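Local coordinates for putative uncharacterized protein (Mycobacterium abscessus, PDB 3RR6) that is of unconfirmed function but belongs to the fumarylacetoacetate hydrolase family, whose members bind a metal ion, and may be an isomerase or hydrolase, at residues I189-N194 against D244-T249; G71-A76 against S204-D209. All blocks are in the same frame, centred on the assembly; numbering follows the deposited sequence.

Interaction 1 of 2, residues I189-N194 against D244-T249. With PEG (di(hydroxyethyl)ether), chain F.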
loop_
_atom_site.group_PDB
_atom_site.type_symbol
_atom_site.label_atom_id
_atom_site.label_comp_id
_atom_site.label_asym_id
_atom_site.label_seq_id
_atom_site.Cartn_x
_atom_site.Cartn_y
_atom_site.Cartn_z
ATOM N N ILE A 189 11.770 -5.010 -1.361
ATOM C CA ILE A 189 11.000 -3.819 -1.685
ATOM C C ILE A 189 11.970 -2.780 -2.231
ATOM O O ILE A 189 13.043 -2.574 -1.659
ATOM C CB ILE A 189 10.210 -3.285 -0.449
ATOM C CG1 ILE A 189 9.476 -1.987 -0.792
ATOM C CG2 ILE A 189 11.122 -3.085 0.770
ATOM C CD1 ILE A 189 8.433 -1.614 0.239
ATOM N N ARG A 190 11.620 -2.148 -3.349
ATOM C CA ARG A 190 12.495 -1.115 -3.896
ATOM C C ARG A 190 11.710 0.020 -4.529
ATOM O O ARG A 190 10.619 -0.191 -5.067
ATOM C CB ARG A 190 13.516 -1.723 -4.866
ATOM C CG ARG A 190 13.100 -1.812 -6.286
ATOM C CD ARG A 190 14.299 -2.115 -7.190
ATOM N NE ARG A 190 13.819 -2.291 -8.548
ATOM C CZ ARG A 190 13.294 -3.414 -9.033
ATOM N NH1 ARG A 190 13.201 -4.510 -8.290
ATOM N NH2 ARG A 190 12.879 -3.442 -10.288
ATOM N N THR A 191 12.255 1.228 -4.442
ATOM C CA THR A 191 11.621 2.411 -5.020
ATOM C C THR A 191 12.567 3.023 -6.030
ATOM O O THR A 191 13.758 3.186 -5.731
ATOM C CB THR A 191 11.315 3.456 -3.946
ATOM O OG1 THR A 191 10.471 2.872 -2.951
ATOM C CG2 THR A 191 10.626 4.685 -4.552
ATOM N N GLU A 192 12.040 3.337 -7.214
ATOM C CA GLU A 192 12.813 3.988 -8.273
ATOM C C GLU A 192 12.176 5.314 -8.665
ATOM O O GLU A 192 10.958 5.433 -8.719
ATOM C CB GLU A 192 12.929 3.083 -9.512
ATOM C CG GLU A 192 13.646 1.776 -9.283
ATOM C CD GLU A 192 13.774 0.922 -10.543
ATOM O OE1 GLU A 192 13.367 1.382 -11.637
ATOM O OE2 GLU A 192 14.303 -0.209 -10.437
ATOM N N VAL A 193 13.012 6.309 -8.937
ATOM C CA VAL A 193 12.560 7.575 -9.507
ATOM C C VAL A 193 13.312 7.743 -10.824
ATOM O O VAL A 193 14.546 7.779 -10.845
ATOM C CB VAL A 193 12.832 8.757 -8.571
ATOM C CG1 VAL A 193 12.474 10.093 -9.247
ATOM C CG2 VAL A 193 12.070 8.591 -7.263
ATOM N N ASN A 194 12.559 7.801 -11.918
ATOM C CA ASN A 194 13.142 7.900 -13.265
ATOM C C ASN A 194 14.198 6.814 -13.517
ATOM O O ASN A 194 15.237 7.071 -14.125
ATOM C CB ASN A 194 13.715 9.298 -13.488
ATOM C CG ASN A 194 12.707 10.382 -13.228
ATOM O OD1 ASN A 194 11.509 10.195 -13.465
ATOM N ND2 ASN A 194 13.178 11.521 -12.722
ATOM N N ASP A 244 8.598 13.710 -12.811
ATOM C CA ASP A 244 9.167 12.423 -12.388
ATOM C C ASP A 244 8.179 11.280 -12.608
ATOM O O ASP A 244 6.977 11.506 -12.724
ATOM C CB ASP A 244 9.510 12.423 -10.892
ATOM C CG ASP A 244 10.763 13.205 -10.549
ATOM O OD1 ASP A 244 11.525 13.622 -11.450
ATOM O OD2 ASP A 244 10.987 13.395 -9.335
ATOM N N THR A 245 8.708 10.060 -12.683
ATOM C CA THR A 245 7.906 8.845 -12.506
ATOM C C THR A 245 8.504 8.101 -11.328
ATOM O O THR A 245 9.716 7.911 -11.271
ATOM C CB THR A 245 7.905 7.949 -13.754
ATOM O OG1 THR A 245 7.220 8.634 -14.810
ATOM C CG2 THR A 245 7.188 6.626 -13.482
ATOM N N VAL A 246 7.654 7.712 -10.383
ATOM C CA VAL A 246 8.097 6.987 -9.200
ATOM C C VAL A 246 7.422 5.626 -9.182
ATOM O O VAL A 246 6.201 5.522 -9.365
ATOM C CB VAL A 246 7.850 7.780 -7.889
ATOM C CG1 VAL A 246 6.393 8.192 -7.736
ATOM C CG2 VAL A 246 8.331 6.992 -6.660
ATOM N N SER A 247 8.222 4.581 -8.988
ATOM C CA SER A 247 7.689 3.237 -8.929
ATOM C C SER A 247 8.181 2.519 -7.690
ATOM O O SER A 247 9.283 2.774 -7.197
ATOM C CB SER A 247 8.067 2.444 -10.174
ATOM O OG SER A 247 9.444 2.135 -10.198
ATOM N N VAL A 248 7.334 1.639 -7.177
ATOM C CA VAL A 248 7.655 0.815 -6.032
ATOM C C VAL A 248 7.415 -0.621 -6.455
ATOM O O VAL A 248 6.341 -0.951 -6.950
ATOM C CB VAL A 248 6.778 1.162 -4.805
ATOM C CG1 VAL A 248 7.201 0.347 -3.592
ATOM C CG2 VAL A 248 6.847 2.675 -4.485
ATOM N N THR A 249 8.423 -1.464 -6.272
ATOM C CA THR A 249 8.357 -2.860 -6.688
ATOM C C THR A 249 8.522 -3.745 -5.450
ATOM O O THR A 249 9.425 -3.541 -4.634
ATOM C CB THR A 249 9.444 -3.179 -7.743
ATOM O OG1 THR A 249 9.244 -2.343 -8.897
ATOM C CG2 THR A 249 9.413 -4.651 -8.143
HETATM C C1 PEG F . 9.214 10.804 -15.957
HETATM O O1 PEG F . 10.063 9.654 -16.088
HETATM C C2 PEG F . 7.856 10.680 -16.653
HETATM O O2 PEG F . 6.774 11.045 -15.770
HETATM C C3 PEG F . 5.868 12.054 -16.221
HETATM C C4 PEG F . 5.399 12.821 -14.987
HETATM O O4 PEG F . 4.502 13.885 -15.281
HETATM O O HOH W 1 10.639 2.440 -12.750
#

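Interaction 2 of 2, residues G71-A76 against S204-D209. With EDO (1,2-ethanediol), chain O; EDO (1,2-ethanediol), chain M.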
loop_
_atom_site.group_PDB
_atom_site.type_symbol
_atom_site.label_atom_id
_atom_site.label_comp_id
_atom_site.label_asym_id
_atom_site.label_seq_id
_atom_site.Cartn_x
_atom_site.Cartn_y
_atom_site.Cartn_z
ATOM N N GLY A 71 4.876 4.674 11.020
ATOM C CA GLY A 71 6.093 5.466 10.794
ATOM C C GLY A 71 7.275 4.525 10.601
ATOM O O GLY A 71 7.314 3.476 11.207
ATOM N N LYS A 72 8.229 4.908 9.755
ATOM C CA LYS A 72 9.533 4.231 9.692
ATOM C C LYS A 72 9.427 2.682 9.684
ATOM O O LYS A 72 9.000 2.119 8.680
ATOM C CB LYS A 72 10.423 4.769 10.817
ATOM C CG LYS A 72 10.618 6.290 10.723
ATOM C CD LYS A 72 11.480 6.840 11.848
ATOM C CE LYS A 72 11.582 8.354 11.765
ATOM N NZ LYS A 72 10.259 9.002 11.950
ATOM N N ASN A 73 9.837 2.009 10.765
ATOM C CA ASN A 73 9.616 0.554 10.974
ATOM C C ASN A 73 10.560 -0.433 10.276
ATOM O O ASN A 73 10.257 -1.627 10.208
ATOM C CB ASN A 73 8.152 0.141 10.683
ATOM C CG ASN A 73 7.765 -1.171 11.357
ATOM O OD1 ASN A 73 8.200 -1.448 12.481
ATOM N ND2 ASN A 73 6.936 -1.975 10.679
ATOM N N TYR A 74 11.696 0.051 9.781
ATOM C CA TYR A 74 12.724 -0.823 9.217
ATOM C C TYR A 74 14.044 -0.715 9.963
ATOM O O TYR A 74 14.526 0.393 10.244
ATOM C CB TYR A 74 12.981 -0.472 7.750
ATOM C CG TYR A 74 12.003 -1.087 6.784
ATOM C CD1 TYR A 74 10.743 -0.540 6.595
ATOM C CD2 TYR A 74 12.339 -2.224 6.065
ATOM C CE1 TYR A 74 9.847 -1.109 5.707
ATOM C CE2 TYR A 74 11.456 -2.804 5.177
ATOM C CZ TYR A 74 10.210 -2.239 4.996
ATOM O OH TYR A 74 9.320 -2.804 4.124
ATOM N N ALA A 75 14.647 -1.867 10.236
ATOM C CA ALA A 75 16.035 -1.920 10.683
ATOM C C ALA A 75 16.949 -1.593 9.508
ATOM O O ALA A 75 16.630 -1.897 8.362
ATOM C CB ALA A 75 16.361 -3.311 11.220
ATOM N N ALA A 76 18.098 -0.996 9.808
ATOM C CA ALA A 76 19.106 -0.686 8.786
ATOM C C ALA A 76 19.778 -1.925 8.183
ATOM O O ALA A 76 20.140 -1.925 7.003
ATOM C CB ALA A 76 20.158 0.246 9.370
ATOM N N SER A 204 11.969 -8.611 5.772
ATOM C CA SER A 204 12.573 -9.276 6.925
ATOM C C SER A 204 13.240 -8.304 7.896
ATOM O O SER A 204 13.577 -8.696 9.027
ATOM C CB SER A 204 13.577 -10.340 6.464
ATOM O OG SER A 204 14.445 -9.836 5.462
ATOM N N LEU A 205 13.424 -7.048 7.470
ATOM C CA LEU A 205 13.920 -5.997 8.351
ATOM C C LEU A 205 12.808 -5.154 9.006
ATOM O O LEU A 205 13.098 -4.154 9.656
ATOM C CB LEU A 205 14.927 -5.106 7.591
ATOM C CG LEU A 205 16.151 -5.875 7.069
ATOM C CD1 LEU A 205 17.115 -4.933 6.362
ATOM C CD2 LEU A 205 16.860 -6.622 8.195
ATOM N N LEU A 206 11.537 -5.547 8.866
ATOM C CA LEU A 206 10.468 -4.854 9.613
ATOM C C LEU A 206 10.697 -5.008 11.118
ATOM O O LEU A 206 10.904 -6.133 11.616
ATOM C CB LEU A 206 9.091 -5.408 9.240
ATOM C CG LEU A 206 8.541 -5.060 7.862
ATOM C CD1 LEU A 206 7.264 -5.850 7.587
ATOM C CD2 LEU A 206 8.256 -3.577 7.738
ATOM N N LEU A 207 10.682 -3.890 11.843
ATOM C CA LEU A 207 10.910 -3.922 13.294
ATOM C C LEU A 207 9.714 -4.559 14.008
ATOM O O LEU A 207 9.873 -5.434 14.872
ATOM C CB LEU A 207 11.175 -2.511 13.830
ATOM C CG LEU A 207 12.492 -1.893 13.333
ATOM C CD1 LEU A 207 12.555 -0.416 13.681
ATOM C CD2 LEU A 207 13.692 -2.634 13.895
ATOM N N HIS A 208 8.528 -4.093 13.636
ATOM C CA HIS A 208 7.263 -4.727 13.989
ATOM C C HIS A 208 6.764 -5.418 12.730
ATOM O O HIS A 208 6.485 -4.762 11.718
ATOM C CB HIS A 208 6.261 -3.688 14.481
ATOM C CG HIS A 208 6.763 -2.876 15.625
ATOM N ND1 HIS A 208 6.737 -3.329 16.924
ATOM C CD2 HIS A 208 7.345 -1.654 15.660
ATOM C CE1 HIS A 208 7.263 -2.409 17.712
ATOM N NE2 HIS A 208 7.638 -1.386 16.973
ATOM N N ASP A 209 6.655 -6.747 12.777
ATOM C CA ASP A 209 6.246 -7.506 11.604
ATOM C C ASP A 209 4.739 -7.379 11.375
ATOM O O ASP A 209 4.045 -6.707 12.146
ATOM C CB ASP A 209 6.734 -8.967 11.668
ATOM C CG ASP A 209 6.117 -9.777 12.784
ATOM O OD1 ASP A 209 5.087 -9.393 13.369
ATOM O OD2 ASP A 209 6.697 -10.857 13.102
HETATM C C1 EDO O . 13.310 3.197 7.969
HETATM O O1 EDO O . 12.133 2.782 8.678
HETATM C C2 EDO O . 14.152 4.104 8.842
HETATM O O2 EDO O . 13.529 5.385 8.977
HETATM C C1 EDO M . 14.202 -6.103 16.292
HETATM O O1 EDO M . 14.810 -5.013 16.996
HETATM C C2 EDO M . 12.758 -5.739 15.976
HETATM O O2 EDO M . 11.920 -6.898 15.941
#

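Interaction 1 of 2, residues I189-N194 against D244-T249
Arg190 and Thr249 extend in parallel from the same face of two neighbouring antiparallel strands. Thr249 sets its CB over one face of the guanidinium, 4.0 Å above the plane and away from its centre, while Thr249 CG2 comes within 3.8 Å of Arg190 NH1. The hydroxyl of Thr249 is engaged elsewhere, by Thr255 on the next strand. The Arg190 chain is extended from CG to NE, which carries the guanidinium out alongside Thr249 to Glu192: NE donates to OE2 at 2.9 Å in a salt bridge that is nearly in the guanidinium plane and meets the anti side of OE2, 34° out of the carboxylate plane. The other oxygen of Glu192, OE1, accepts from a water that also bonds Ser247 OG, so this cross-strand pair is joined through solvent.

Strands 189-193 and 245-249 are neighbouring interior strands of the five-stranded mixed sheet of the FAA hydrolase region, running 169° apart, with hydrogen-bonded pairs at Arg190-Thr249 and Glu192-Ser247. The opposite face carries Thr191, Val193, Val246 and Val248, all buried and covered in part by His117 of strand 115-125 and Ile146 of strand 141-152. Thr191 CG2 lies alongside Val246 CG2, 3.9 Å away, whereas its OG1 bonds Gln199; the Val193 and Val246 side chains slant across each other, their CG2 methyls 4.1 Å apart.

Where strand 189-193 ends, Asn194 N still donates to Thr245 O, while the side-chain OD1 stands in for the backbone carbonyl and accepts from Thr245 N at 2.9 Å. Asn194 ND2 donates to Asp244 OD1 at 3.0 Å, arriving from above the carboxylate with the two planes 74° apart. Asp244 OD2 is bonded to Val241 N. A diethylene glycol molecule, probably from the crystallisation liquor, also donates through O1 to Asn194 OD1.

Interaction 2 of 2, residues G71-A76 against S204-D209
Asn73 joins His208 and Leu207 where two loops of the FAA hydrolase fold meet in a single backbone bridge, Tyr74 opposite Leu206. One loop follows strand 67-70; the other leads into helix 210-220, with Asp209 at the N-cap. From CB the Asn73 side chain runs across to the second loop, CG being anti to the backbone N (chi1 -159°), and this sets Asn73 CG 3.8 Å from both His208 N and His208 O. Beyond it the amide bonds both of these backbone groups. OD1 accepts from His208 N at 2.9 Å, and Leu207 CB packs 3.4 Å from that same Asn73 oxygen. ND2 donates to His208 O at 3.0 Å, on a lone pair and in the carbonyl plane, and it gives a further hydrogen bond to Thr231 O. Both ends of the amide are thus engaged, which fixes its rotation.

Next to the amide, Leu207 N donates to Asn73 O, and Ala75 N donates to Leu205 O at 2.8 Å, closing the bridge around Tyr74 and Leu206. The Tyr74 ring and the Leu206 side chain share one heading. Leu206 CD2 sits over one ring face in a CH-pi contact, 3.9 Å from the Tyr74 centroid and nearest CE1 and CZ, and it also touches Asn73 ND2. Nearer the first loop's far end, Ala75 CB meets Leu207 CD2 at 3.8 Å. The His208 ring presents its edge to Asn73, with ring and amide planes only 19° apart; its NE2 bonds Glu87 O, while His208 CD2 lies 3.3 Å from Asn73 OD1.

In the fold
Both contacts lie within the FAA hydrolase region, with centres about 20 Å apart, and their segments alternate along the chain: 71-76, 189-194, 204-209, 244-249. Interaction 1 pairs two interior strands of the five-stranded sheet, whereas interaction 2 ties together loops that leave strand 67-70 and strand 196-202, which belong to different groups of strands. Strand 196-202, outermost in the five-stranded sheet within this chain, runs beside strand 188-193, and the loop after it carries segment 204-209 to the 71-76 loop. The two sites touch where Tyr74 OH lies 3.8 Å from Ile189 CG2, a contact that packs the 71-76 loop on the five-stranded sheet.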